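Local structure of sugar ABC transporter, periplasmic sugar-binding protein (Caulobacter crescentus, 4IRX) at residues A59-G64 with V86-A91; A65-V70 with R260-K265. The protein binds myo-inositol in a cleft between two lobes and probably delivers it to an ABC transporter for uptake. All coordinates share one frame; numbering follows the deposited sequence.

Both contacts lie in the lobe built on strands 10-15, 40-45, 67-70, 91-95 and 108-111, and their centres are 11 Å apart. Contact 1 joins the C-terminal ends of helices 50-62 and 79-87 above one face of the sheet. Contact 2 packs helix 251-268 against the other face. Strand 67-70 follows one helix of contact 1 and precedes the other. The backbones meet where Ala91 N lies 2.8 Å from Lys66 O and Ala91 O 2.9 Å from Val68 N, probable hydrogen bonds between neighbouring parallel strands. Neither contact lines the inositol pocket; the side chain of Ile69 is about 13 Å from the ligand.

Contact 1: residues A59-G64 with V86-A91; sequences AAAVQG and VEQGVA
The turn that brings Gln88 and Val90 up to Ala61 is closed by a backbone bond of 2.8 Å from Gly89 N to Val86 O. This bond belongs to the Schellman motif that ends helix 79-87, with Gly89 at positive phi. Helix 50-62 ends in the same way. Gly64 has a phi of 106°, and its N is bonded to Ala61 O at 3.1 Å. A second bond of that motif runs from Ala65 N to Ala60 O.

No hydrogen bond crosses between 59-64 and 86-91. The link is the single methyl of Ala61, which is met by two neighbours. One is the amide of Gln88. Its OE1 lies 3.5 Å from Ala61 CB, and its NE2 is further off, 4.0 Å from the same CB. The methyl sits beyond the end of the amide group, tilted out of its plane. Gln88 gets there with CG placed opposite its own carbonyl carbon, chi1 -64°, and with an extended chain beyond. The other neighbour is Val90, whose CG2 comes within 4.0 Å of Ala61 CB. Leu85 touches both Ala61 and Val90, so the apolar patch continues into helix 79-87. Val90 CG2 also packs against Ala65 O.

The two helices belong to successive beta-alpha-beta units of the lobe, and Ala61 joins them where each helix ends and the chain turns toward the next strand. Val90 is buried and Gln88 is exposed, so the inner part of the contact is apolar and its outer edge is a polar amide. The amide contributes van der Waals contact here. Its rotation is not fixed by any bond to residues 59-64. A methyl this small is consistent with the close approach of 6.8 Å between Ala61 CA and Val90 CA.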
ATOM      1  N   ALA A  59      15.939 -19.185  -1.699  1.00 15.90           N
ATOM      2  CA  ALA A  59      16.314 -19.987  -0.553  1.00 20.85           C
ATOM      3  C   ALA A  59      15.118 -20.729   0.045  1.00 18.36           C
ATOM      4  O   ALA A  59      15.220 -21.903   0.426  1.00 18.21           O
ATOM      5  CB  ALA A  59      16.984 -19.122   0.484  1.00 21.50           C
ATOM      6  N   ALA A  60      13.981 -20.054   0.109  1.00 16.51           N
ATOM      7  CA  ALA A  60      12.782 -20.685   0.629  1.00 14.26           C
ATOM      8  C   ALA A  60      12.415 -21.900  -0.217  1.00 13.59           C
ATOM      9  O   ALA A  60      12.027 -22.945   0.329  1.00 14.19           O
ATOM     10  CB  ALA A  60      11.635 -19.659   0.694  1.00 18.85           C
ATOM     11  N   ALA A  61      12.563 -21.781  -1.533  1.00 15.05           N
ATOM     12  CA  ALA A  61      12.249 -22.887  -2.444  1.00 13.51           C
ATOM     13  C   ALA A  61      13.226 -24.039  -2.245  1.00 16.52           C
ATOM     14  O   ALA A  61      12.817 -25.192  -2.144  1.00 14.33           O
ATOM     15  CB  ALA A  61      12.283 -22.423  -3.886  1.00 14.19           C
ATOM     16  N   VAL A  62      14.513 -23.715  -2.158  1.00 15.03           N
ATOM     17  CA  VAL A  62      15.532 -24.746  -1.894  1.00 13.00           C
ATOM     18  C   VAL A  62      15.236 -25.531  -0.612  1.00 17.28           C
ATOM     19  O   VAL A  62      15.407 -26.771  -0.554  1.00 16.56           O
ATOM     20  CB  VAL A  62      16.936 -24.113  -1.858  1.00 18.96           C
ATOM     21  CG1 VAL A  62      17.955 -25.078  -1.288  1.00 22.30           C
ATOM     22  CG2 VAL A  62      17.328 -23.736  -3.270  1.00 15.78           C
ATOM     23  N   GLN A  63      14.739 -24.829   0.403  1.00 15.31           N
ATOM     24  CA  GLN A  63      14.480 -25.446   1.695  1.00 16.01           C
ATOM     25  C   GLN A  63      13.077 -26.036   1.847  1.00 13.34           C
ATOM     26  O   GLN A  63      12.714 -26.476   2.935  1.00 17.38           O
ATOM     27  CB  GLN A  63      14.814 -24.483   2.821  1.00 20.17           C
ATOM     28  CG  GLN A  63      16.310 -24.083   2.828  1.00 23.37           C
ATOM     29  CD  GLN A  63      16.622 -23.016   3.861  1.00 29.48           C
ATOM     30  OE1 GLN A  63      15.953 -22.921   4.887  1.00 27.03           O
ATOM     31  NE2 GLN A  63      17.627 -22.185   3.577  1.00 27.65           N
ATOM     32  N   GLY A  64      12.303 -26.073   0.763  1.00 12.30           N
ATOM     33  CA  GLY A  64      11.082 -26.859   0.773  1.00 15.08           C
ATOM     34  C   GLY A  64       9.754 -26.136   0.855  1.00 12.93           C
ATOM     35  O   GLY A  64       8.716 -26.776   0.892  1.00 11.82           O
ATOM     36  N   VAL A  86       7.411 -21.049  -9.524  1.00 16.34           N
ATOM     37  CA  VAL A  86       6.311 -21.849 -10.085  1.00 17.52           C
ATOM     38  C   VAL A  86       6.819 -23.070 -10.861  1.00 20.27           C
ATOM     39  O   VAL A  86       6.315 -24.188 -10.685  1.00 21.35           O
ATOM     40  CB  VAL A  86       5.312 -20.985 -10.907  1.00 22.55           C
ATOM     41  CG1 VAL A  86       4.440 -21.847 -11.811  1.00 28.05           C
ATOM     42  CG2 VAL A  86       4.450 -20.138  -9.967  1.00 20.91           C
ATOM     43  N   GLU A  87       7.853 -22.864 -11.664  1.00 18.60           N
ATOM     44  CA  GLU A  87       8.471 -23.954 -12.411  1.00 20.41           C
ATOM     45  C   GLU A  87       9.047 -25.060 -11.513  1.00 26.44           C
ATOM     46  O   GLU A  87       9.085 -26.226 -11.915  1.00 28.35           O
ATOM     47  CB  GLU A  87       9.507 -23.388 -13.393  1.00 21.45           C
ATOM     48  CG  GLU A  87       8.832 -22.649 -14.545  1.00 35.47           C
ATOM     49  CD  GLU A  87       9.788 -21.864 -15.429  1.00 50.63           C
ATOM     50  OE1 GLU A  87      11.023 -21.955 -15.234  1.00 47.09           O
ATOM     51  OE2 GLU A  87       9.288 -21.147 -16.326  1.00 49.57           O
ATOM     52  N   GLN A  88       9.458 -24.699 -10.297  1.00 20.47           N
ATOM     53  CA  GLN A  88       9.939 -25.655  -9.304  1.00 19.83           C
ATOM     54  C   GLN A  88       8.797 -26.273  -8.507  1.00 18.79           C
ATOM     55  O   GLN A  88       9.044 -27.056  -7.591  1.00 26.14           O
ATOM     56  CB  GLN A  88      10.813 -24.962  -8.269  1.00 22.73           C
ATOM     57  CG  GLN A  88      12.078 -24.373  -8.768  1.00 28.90           C
ATOM     58  CD  GLN A  88      12.843 -23.764  -7.633  1.00 31.68           C
ATOM     59  OE1 GLN A  88      13.093 -24.424  -6.625  1.00 26.84           O
ATOM     60  NE2 GLN A  88      13.185 -22.488  -7.762  1.00 26.99           N
ATOM     61  N   GLY A  89       7.561 -25.884  -8.800  1.00 19.17           N
ATOM     62  CA  GLY A  89       6.426 -26.413  -8.061  1.00 16.25           C
ATOM     63  C   GLY A  89       6.115 -25.683  -6.758  1.00 19.45           C
ATOM     64  O   GLY A  89       5.477 -26.242  -5.869  1.00 16.04           O
ATOM     65  N   VAL A  90       6.579 -24.441  -6.630  1.00 13.98           N
ATOM     66  CA  VAL A  90       6.211 -23.616  -5.475  1.00 13.47           C
ATOM     67  C   VAL A  90       5.118 -22.666  -5.907  1.00 16.23           C
ATOM     68  O   VAL A  90       5.294 -21.905  -6.878  1.00 16.14           O
ATOM     69  CB  VAL A  90       7.408 -22.817  -4.980  1.00 14.91           C
ATOM     70  CG1 VAL A  90       7.022 -21.950  -3.753  1.00 17.44           C
ATOM     71  CG2 VAL A  90       8.560 -23.752  -4.636  1.00 15.65           C
ATOM     72  N   ALA A  91       3.982 -22.719  -5.219  1.00 12.87           N
ATOM     73  CA  ALA A  91       2.880 -21.805  -5.538  1.00 10.92           C
ATOM     74  C   ALA A  91       3.202 -20.416  -4.981  1.00 13.89           C
ATOM     75  O   ALA A  91       3.727 -20.271  -3.874  1.00 12.58           O
ATOM     76  CB  ALA A  91       1.575 -22.313  -4.982  1.00 14.37           C
TER

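Contact 2: residues A65-V70 with R260-K265; sequences AKVVIV and RQAVDK
Val67 turns both its methyls toward helix 251-268, and they meet different residues. CG1 lies against Ala262 CB at 3.7 Å, methyl to methyl. CG2 lies 3.8 Å from Lys265 CG, where the two side chains cross at a slant. The fork is set by chi1 of -175°, which puts CG1 opposite the backbone N and CG2 opposite the carbonyl carbon. An alanine in place of Val67 would lack both methyls, which would probably open a gap beside Ala262 and leave the stem of Lys265 freer to turn. Lys265 meets the fork with the aliphatic root of its chain, which bends at chi2 (80°). Further out, its CE touches Ala91 on the next strand. Ile69, two residues along the strand, reaches the same Ala262 CB with its CD1, more loosely, at 4.3 Å.

Strand 67-70 and helix segment 260-265 run nearly antiparallel, at 167°, and their axes come within 9.1 Å. Ala262 faces the strand and is covered by both Val67 and Ile69. Ile266 also touches Val67, while Ala258 and Leu259 extend the patch around Ile69. Val68 points to the other face of the sheet, where it meets Leu57 of helix 50-62.

No hydrogen bond joins the two segments. The helix is held to this sheet face by buried apolar contact, with the lysine stem at its border.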
ATOM      1  N   ALA A  65       9.781 -24.807   0.860  1.00 13.64           N
ATOM      2  CA  ALA A  65       8.536 -24.052   0.826  1.00 11.98           C
ATOM      3  C   ALA A  65       7.693 -24.468  -0.365  1.00 12.97           C
ATOM      4  O   ALA A  65       8.218 -24.625  -1.483  1.00 13.53           O
ATOM      5  CB  ALA A  65       8.832 -22.546   0.754  1.00 13.42           C
ATOM      6  N   LYS A  66       6.393 -24.655  -0.141  1.00 12.84           N
ATOM      7  CA  LYS A  66       5.501 -25.036  -1.231  1.00 12.55           C
ATOM      8  C   LYS A  66       4.505 -23.939  -1.573  1.00 10.92           C
ATOM      9  O   LYS A  66       3.918 -23.956  -2.661  1.00 12.73           O
ATOM     10  CB  LYS A  66       4.786 -26.373  -0.954  1.00 14.03           C
ATOM     11  CG  LYS A  66       5.726 -27.545  -0.675  1.00 14.23           C
ATOM     12  CD  LYS A  66       6.611 -27.828  -1.875  1.00 18.27           C
ATOM     13  CE  LYS A  66       5.853 -28.506  -2.997  1.00 28.08           C
ATOM     14  NZ  LYS A  66       6.749 -28.797  -4.158  1.00 37.96           N
ATOM     15  N   VAL A  67       4.301 -22.992  -0.647  1.00 12.32           N
ATOM     16  CA  VAL A  67       3.554 -21.766  -0.948  1.00 11.93           C
ATOM     17  C   VAL A  67       4.284 -20.585  -0.365  1.00 11.24           C
ATOM     18  O   VAL A  67       4.746 -20.637   0.785  1.00 11.22           O
ATOM     19  CB  VAL A  67       2.121 -21.777  -0.364  1.00 14.08           C
ATOM     20  CG1 VAL A  67       1.381 -20.531  -0.829  1.00 14.73           C
ATOM     21  CG2 VAL A  67       1.380 -23.029  -0.772  1.00 16.30           C
ATOM     22  N   VAL A  68       4.421 -19.532  -1.163  1.00 11.47           N
ATOM     23  CA  VAL A  68       5.038 -18.292  -0.709  1.00 11.89           C
ATOM     24  C   VAL A  68       4.062 -17.164  -0.965  1.00 10.60           C
ATOM     25  O   VAL A  68       3.425 -17.116  -2.026  1.00 12.64           O
ATOM     26  CB  VAL A  68       6.383 -18.014  -1.417  1.00 12.82           C
ATOM     27  CG1 VAL A  68       6.959 -16.725  -0.909  1.00 21.70           C
ATOM     28  CG2 VAL A  68       7.362 -19.132  -1.122  1.00 13.75           C
ATOM     29  N   ILE A  69       3.886 -16.292   0.027  1.00  9.06           N
ATOM     30  CA  ILE A  69       3.103 -15.069  -0.132  1.00  9.08           C
ATOM     31  C   ILE A  69       4.093 -13.942  -0.218  1.00  9.55           C
ATOM     32  O   ILE A  69       4.968 -13.831   0.619  1.00 10.29           O
ATOM     33  CB  ILE A  69       2.171 -14.852   1.063  1.00  8.40           C
ATOM     34  CG1 ILE A  69       1.179 -16.024   1.178  1.00 10.09           C
ATOM     35  CG2 ILE A  69       1.455 -13.538   0.955  1.00  9.15           C
ATOM     36  CD1 ILE A  69       0.384 -16.027   2.502  1.00 11.36           C
ATOM     37  N   VAL A  70       3.996 -13.137  -1.263  1.00  9.37           N
ATOM     38  CA  VAL A  70       5.001 -12.101  -1.489  0.60 11.50           C
ATOM     39  C   VAL A  70       4.382 -10.722  -1.729  1.00  9.90           C
ATOM     40  O   VAL A  70       3.421 -10.562  -2.489  1.00 10.16           O
ATOM     41  CB  VAL A  70       5.951 -12.506  -2.653  0.60 10.07           C
ATOM     42  CG1 VAL A  70       5.175 -12.847  -3.912  0.60 14.12           C
ATOM     43  CG2 VAL A  70       6.996 -11.428  -2.931  0.60  6.10           C
ATOM     44  N   ARG A 260      -5.255 -17.821   4.117  1.00  6.92           N
ATOM     45  CA  ARG A 260      -6.325 -18.829   4.027  1.00  9.64           C
ATOM     46  C   ARG A 260      -6.248 -19.614   2.733  1.00 10.29           C
ATOM     47  O   ARG A 260      -6.367 -20.844   2.743  1.00  9.65           O
ATOM     48  CB  ARG A 260      -7.706 -18.190   4.202  1.00  8.19           C
ATOM     49  CG  ARG A 260      -7.985 -17.684   5.600  1.00  8.18           C
ATOM     50  CD  ARG A 260      -9.102 -16.656   5.588  1.00  9.55           C
ATOM     51  NE  ARG A 260      -9.235 -16.103   6.923  1.00  8.03           N
ATOM     52  CZ  ARG A 260     -10.037 -15.113   7.261  1.00  7.26           C
ATOM     53  NH1 ARG A 260     -10.785 -14.491   6.355  1.00 10.96           N
ATOM     54  NH2 ARG A 260     -10.056 -14.714   8.537  1.00  9.92           N
ATOM     55  N   GLN A 261      -6.031 -18.914   1.626  1.00  9.18           N
ATOM     56  CA  GLN A 261      -5.813 -19.600   0.361  1.00  8.37           C
ATOM     57  C   GLN A 261      -4.573 -20.486   0.407  1.00  9.56           C
ATOM     58  O   GLN A 261      -4.613 -21.612  -0.075  1.00 11.06           O
ATOM     59  CB  GLN A 261      -5.672 -18.586  -0.772  1.00  9.39           C
ATOM     60  CG  GLN A 261      -6.954 -17.821  -1.125  1.00 11.26           C
ATOM     61  CD  GLN A 261      -6.863 -17.235  -2.520  1.00 16.27           C
ATOM     62  OE1 GLN A 261      -6.323 -17.879  -3.424  1.00 18.27           O
ATOM     63  NE2 GLN A 261      -7.340 -16.013  -2.701  1.00 18.84           N
ATOM     64  N   ALA A 262      -3.485 -19.992   0.986  1.00  9.23           N
ATOM     65  CA  ALA A 262      -2.266 -20.802   1.087  1.00 10.86           C
ATOM     66  C   ALA A 262      -2.505 -22.109   1.846  1.00 12.03           C
ATOM     67  O   ALA A 262      -2.022 -23.163   1.435  1.00 11.12           O
ATOM     68  CB  ALA A 262      -1.162 -19.990   1.753  1.00  9.30           C
ATOM     69  N   VAL A 263      -3.269 -22.040   2.933  1.00 10.54           N
ATOM     70  CA  VAL A 263      -3.510 -23.214   3.750  1.00 11.01           C
ATOM     71  C   VAL A 263      -4.392 -24.222   3.004  1.00 14.39           C
ATOM     72  O   VAL A 263      -4.150 -25.436   3.051  1.00 14.10           O
ATOM     73  CB  VAL A 263      -4.092 -22.813   5.122  1.00 10.71           C
ATOM     74  CG1 VAL A 263      -4.628 -24.033   5.851  1.00 14.43           C
ATOM     75  CG2 VAL A 263      -3.010 -22.103   5.933  1.00 12.49           C
ATOM     76  N   ASP A 264      -5.372 -23.728   2.254  1.00 12.35           N
ATOM     77  CA  ASP A 264      -6.203 -24.608   1.448  1.00 12.99           C
ATOM     78  C   ASP A 264      -5.399 -25.218   0.298  1.00 14.96           C
ATOM     79  O   ASP A 264      -5.601 -26.388  -0.058  1.00 13.59           O
ATOM     80  CB  ASP A 264      -7.459 -23.873   0.969  1.00 13.89           C
ATOM     81  CG  ASP A 264      -8.566 -23.868   2.023  1.00 18.73           C
ATOM     82  OD1 ASP A 264      -8.725 -24.894   2.726  1.00 24.01           O
ATOM     83  OD2 ASP A 264      -9.278 -22.847   2.152  1.00 20.58           O
ATOM     84  N   LYS A 265      -4.452 -24.464  -0.253  1.00 11.55           N
ATOM     85  CA  LYS A 265      -3.561 -25.048  -1.257  1.00  8.83           C
ATOM     86  C   LYS A 265      -2.761 -26.209  -0.640  1.00 13.85           C
ATOM     87  O   LYS A 265      -2.645 -27.306  -1.239  1.00 14.58           O
ATOM     88  CB  LYS A 265      -2.593 -23.992  -1.787  1.00 13.68           C
ATOM     89  CG  LYS A 265      -1.532 -24.530  -2.745  1.00 14.64           C
ATOM     90  CD  LYS A 265      -2.121 -24.708  -4.137  1.00 21.59           C
ATOM     91  CE  LYS A 265      -1.050 -24.951  -5.169  1.00 29.87           C
ATOM     92  NZ  LYS A 265      -0.406 -26.266  -4.962  1.00 37.43           N
TER